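Long-range contact in O-methyltransferase family 2 (Planctopirus limnophila, PDB 5I2H), which probably transfers methyl groups from S-adenosyl-L-methionine to hydroxyl oxygens of small molecules, working as a dimer, and binds the flavonoid apigenin: residues A[29-43]-A[69-81]. Residues are numbered along the deposited sequence; the frame is centred on the assembly and turned at random. Where two conformers were deposited one is given.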
# COMPACT_ATOMS: atom_id res chain seq x y z
N ALA A 29 -3.64 3.34 -2.12
CA ALA A 29 -4.74 2.54 -1.60
C ALA A 29 -5.35 3.20 -0.36
O ALA A 29 -6.57 3.42 -0.29
CB ALA A 29 -4.25 1.13 -1.27
N THR A 30 -4.51 3.58 0.60
CA THR A 30 -5.00 4.26 1.80
C THR A 30 -5.75 5.53 1.44
O THR A 30 -6.86 5.79 1.93
CB THR A 30 -3.82 4.61 2.71
OG1 THR A 30 -3.06 3.43 2.92
CG2 THR A 30 -4.29 5.23 4.04
N GLU A 31 -5.14 6.35 0.58
CA GLU A 31 -5.73 7.64 0.24
C GLU A 31 -7.04 7.48 -0.53
O GLU A 31 -8.00 8.22 -0.27
CB GLU A 31 -4.73 8.45 -0.57
CG GLU A 31 -3.55 8.89 0.31
CD GLU A 31 -2.29 9.25 -0.52
OE1 GLU A 31 -2.38 9.35 -1.76
OE2 GLU A 31 -1.22 9.45 0.07
N LEU A 32 -7.12 6.55 -1.47
CA LEU A 32 -8.38 6.40 -2.20
C LEU A 32 -9.48 5.88 -1.28
O LEU A 32 -10.64 6.29 -1.40
CB LEU A 32 -8.21 5.49 -3.41
CG LEU A 32 -9.48 5.40 -4.29
CD1 LEU A 32 -9.89 6.75 -4.87
CD2 LEU A 32 -9.28 4.46 -5.43
N LEU A 33 -9.14 4.98 -0.35
CA LEU A 33 -10.12 4.50 0.63
C LEU A 33 -10.64 5.65 1.48
O LEU A 33 -11.86 5.83 1.62
CB LEU A 33 -9.52 3.40 1.52
CG LEU A 33 -9.46 2.04 0.83
CD1 LEU A 33 -8.54 1.12 1.63
CD2 LEU A 33 -10.86 1.44 0.64
N ALA A 34 -9.72 6.44 2.05
CA ALA A 34 -10.14 7.55 2.92
C ALA A 34 -10.89 8.61 2.12
O ALA A 34 -11.89 9.16 2.62
CB ALA A 34 -8.92 8.16 3.64
N ALA A 35 -10.42 8.95 0.92
CA ALA A 35 -11.15 9.91 0.08
C ALA A 35 -12.56 9.41 -0.21
O ALA A 35 -13.53 10.18 -0.15
CB ALA A 35 -10.39 10.15 -1.23
N SER A 36 -12.70 8.12 -0.53
CA SER A 36 -13.99 7.60 -0.98
C SER A 36 -14.97 7.46 0.18
O SER A 36 -16.18 7.72 0.01
CB SER A 36 -13.79 6.26 -1.66
OG SER A 36 -12.95 6.45 -2.77
N VAL A 37 -14.49 7.04 1.35
CA VAL A 37 -15.37 6.90 2.51
C VAL A 37 -15.71 8.25 3.10
O VAL A 37 -16.90 8.58 3.33
CB VAL A 37 -14.72 5.99 3.57
CG1 VAL A 37 -15.50 6.04 4.91
CG2 VAL A 37 -14.57 4.58 3.06
N ALA A 38 -14.68 9.06 3.41
CA ALA A 38 -14.89 10.19 4.30
C ALA A 38 -15.16 11.51 3.59
O ALA A 38 -15.74 12.41 4.21
CB ALA A 38 -13.68 10.37 5.22
N HIS A 39 -14.76 11.66 2.33
CA HIS A 39 -14.97 12.92 1.62
C HIS A 39 -16.01 12.84 0.52
O HIS A 39 -16.80 13.78 0.35
CB HIS A 39 -13.66 13.40 1.00
CG HIS A 39 -12.63 13.81 2.01
ND1 HIS A 39 -12.53 15.10 2.48
CD2 HIS A 39 -11.70 13.09 2.68
CE1 HIS A 39 -11.55 15.16 3.37
NE2 HIS A 39 -11.04 13.95 3.52
N LEU A 40 -16.01 11.77 -0.27
CA LEU A 40 -16.81 11.72 -1.48
C LEU A 40 -18.09 10.92 -1.32
O LEU A 40 -18.94 10.97 -2.20
CB LEU A 40 -15.98 11.15 -2.65
CG LEU A 40 -14.73 12.00 -2.97
CD1 LEU A 40 -13.80 11.32 -3.95
CD2 LEU A 40 -15.10 13.42 -3.46
N HIS A 41 -18.26 10.19 -0.22
CA HIS A 41 -19.49 9.45 0.05
C HIS A 41 -19.80 8.40 -1.02
O HIS A 41 -20.98 8.07 -1.23
CB HIS A 41 -20.72 10.37 0.20
CG HIS A 41 -20.47 11.73 0.78
ND1 HIS A 41 -20.37 11.96 2.14
CD2 HIS A 41 -20.37 12.94 0.18
CE1 HIS A 41 -20.19 13.25 2.35
NE2 HIS A 41 -20.18 13.87 1.18
N VAL A 42 -18.76 7.85 -1.68
CA VAL A 42 -18.97 6.95 -2.82
C VAL A 42 -19.87 5.77 -2.45
O VAL A 42 -20.77 5.39 -3.21
CB VAL A 42 -17.61 6.45 -3.35
CG1 VAL A 42 -17.81 5.44 -4.46
CG2 VAL A 42 -16.82 7.62 -3.84
N PHE A 43 -19.59 5.13 -1.31
CA PHE A 43 -20.27 3.88 -0.98
C PHE A 43 -21.69 4.13 -0.52
O PHE A 43 -22.61 3.40 -0.91
CB PHE A 43 -19.46 3.13 0.07
CG PHE A 43 -18.04 2.92 -0.35
CD1 PHE A 43 -17.74 2.04 -1.38
CD2 PHE A 43 -17.02 3.68 0.21
CE1 PHE A 43 -16.42 1.87 -1.83
CE2 PHE A 43 -15.70 3.53 -0.24
CZ PHE A 43 -15.41 2.61 -1.25
N VAL A 69 -10.52 7.20 -12.68
CA VAL A 69 -9.44 6.65 -11.85
C VAL A 69 -10.00 6.19 -10.50
O VAL A 69 -9.52 5.20 -9.93
CB VAL A 69 -8.25 7.62 -11.66
CG1 VAL A 69 -7.73 8.11 -13.02
CG2 VAL A 69 -8.57 8.80 -10.79
N LEU A 70 -11.02 6.88 -9.97
CA LEU A 70 -11.64 6.49 -8.71
C LEU A 70 -12.36 5.16 -8.86
O LEU A 70 -12.18 4.25 -8.03
CB LEU A 70 -12.60 7.60 -8.25
CG LEU A 70 -13.34 7.29 -6.94
CD1 LEU A 70 -13.48 8.53 -6.05
CD2 LEU A 70 -14.71 6.77 -7.26
N VAL A 71 -13.15 5.02 -9.92
CA VAL A 71 -13.90 3.79 -10.12
C VAL A 71 -12.96 2.62 -10.39
O VAL A 71 -13.14 1.52 -9.84
CB VAL A 71 -14.93 3.95 -11.26
CG1 VAL A 71 -15.47 2.57 -11.72
CG2 VAL A 71 -16.08 4.85 -10.79
N THR A 72 -11.96 2.84 -11.25
CA THR A 72 -10.99 1.78 -11.51
C THR A 72 -10.28 1.34 -10.24
O THR A 72 -10.11 0.13 -9.99
CB THR A 72 -10.00 2.24 -12.58
OG1 THR A 72 -10.72 2.39 -13.81
CG2 THR A 72 -8.83 1.27 -12.78
N GLY A 73 -9.86 2.29 -9.41
CA GLY A 73 -9.19 1.91 -8.16
C GLY A 73 -10.08 1.09 -7.24
O GLY A 73 -9.66 0.06 -6.67
N LEU A 74 -11.33 1.52 -7.09
CA LEU A 74 -12.21 0.81 -6.17
C LEU A 74 -12.65 -0.53 -6.75
O LEU A 74 -12.81 -1.49 -6.00
CB LEU A 74 -13.44 1.67 -5.82
CG LEU A 74 -13.10 2.98 -5.08
CD1 LEU A 74 -14.34 3.88 -4.95
CD2 LEU A 74 -12.43 2.71 -3.72
N CYS A 75 -12.81 -0.63 -8.08
CA CYS A 75 -13.05 -1.93 -8.69
C CYS A 75 -11.89 -2.87 -8.44
O CYS A 75 -12.08 -4.06 -8.12
CB CYS A 75 -13.27 -1.79 -10.20
SG CYS A 75 -14.91 -1.13 -10.68
N ALA A 76 -10.65 -2.35 -8.58
CA ALA A 76 -9.48 -3.19 -8.44
C ALA A 76 -9.32 -3.71 -7.01
O ALA A 76 -8.74 -4.78 -6.82
CB ALA A 76 -8.22 -2.43 -8.87
N MSE A 77 -9.83 -2.97 -6.02
CA MSE A 77 -9.81 -3.37 -4.62
C MSE A 77 -11.01 -4.26 -4.27
O MSE A 77 -11.24 -4.56 -3.10
CB MSE A 77 -9.79 -2.14 -3.71
CG MSE A 77 -8.43 -1.46 -3.65
SE MSE A 77 -8.42 0.07 -2.39
CE MSE A 77 -8.38 1.45 -3.72
N GLN A 78 -11.79 -4.64 -5.29
CA GLN A 78 -12.93 -5.55 -5.15
C GLN A 78 -14.04 -4.92 -4.31
O GLN A 78 -14.76 -5.60 -3.56
CB GLN A 78 -12.51 -6.90 -4.58
CG GLN A 78 -11.39 -7.56 -5.37
CD GLN A 78 -11.55 -9.06 -5.41
OE1 GLN A 78 -11.42 -9.73 -4.40
NE2 GLN A 78 -11.88 -9.58 -6.59
N LEU A 79 -14.20 -3.61 -4.46
CA LEU A 79 -15.22 -2.87 -3.72
C LEU A 79 -16.36 -2.37 -4.60
O LEU A 79 -17.48 -2.19 -4.12
CB LEU A 79 -14.59 -1.68 -2.98
CG LEU A 79 -13.51 -2.09 -1.98
CD1 LEU A 79 -12.81 -0.85 -1.41
CD2 LEU A 79 -14.12 -2.98 -0.87
N LEU A 80 -16.07 -2.12 -5.87
CA LEU A 80 -17.11 -1.87 -6.86
C LEU A 80 -17.03 -2.93 -7.95
O LEU A 80 -16.02 -3.62 -8.11
CB LEU A 80 -16.98 -0.48 -7.49
CG LEU A 80 -16.97 0.75 -6.59
CD1 LEU A 80 -16.86 2.04 -7.42
CD2 LEU A 80 -18.18 0.81 -5.73
N THR A 81 -18.10 -3.04 -8.71
CA THR A 81 -18.15 -4.00 -9.79
C THR A 81 -18.86 -3.35 -10.97
O THR A 81 -19.71 -2.47 -10.81
CB THR A 81 -18.82 -5.31 -9.35
OG1 THR A 81 -18.79 -6.23 -10.44
CG2 THR A 81 -20.25 -5.09 -8.93
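The Phe43 ring meets Leu74 at its edge: Leu74 CD2 lies near the ring plane, 3.9 Å from CZ, while Leu79 CB and Leu80 CD2 approach CE1 obliquely. This ring helps close the apolar core of the winged-helix-like dimerisation domain, where helix 29-39 crosses helix 69-76 at -110° with the axes 10.6 Å apart. Leu74 is a knob in a hole formed by Leu32, Ser36, Val42 and Phe43; its CD1 meets Val42 CG1 tip to tip at 3.8 Å. Because Gly73 has no side chain, Leu32 CD2 lies against the helix backbone, 3.7 Å from Gly73 CA. With CG anti to the backbone N (chi1 -175°), Leu32 divides its branches: CD1 reaches Leu70, and CD2 also approaches CE of the selenomethionine Met77 (3.6 Å in one of its two conformers). In that conformer Met77 bends at chi3 (-107°) and SE rests near Leu33 CG. Leu33 CD2 meets Leu79 CD1 at about a right angle. Leu33, Met77 and Leu79 also pack on the second subunit, through its Leu23 and Ile20, so this end of the core runs into the dimer interface. At the other end the Leu40 and Leu70 side chains slide past each other in opposite directions, their CD1 atoms 3.5 Å apart. A Schellman motif, with Gln78 at positive phi as C-prime residue and bonds Leu79 N to Leu74 O and Gln78 N to Cys75 O, ends the second helix. The buried Ser36 hydroxyl, packed against Leu74, is satisfied within its own helix: OG donates to Leu32 O (2.7 Å) from the opposite face of the carbonyl plane to Ser36 N.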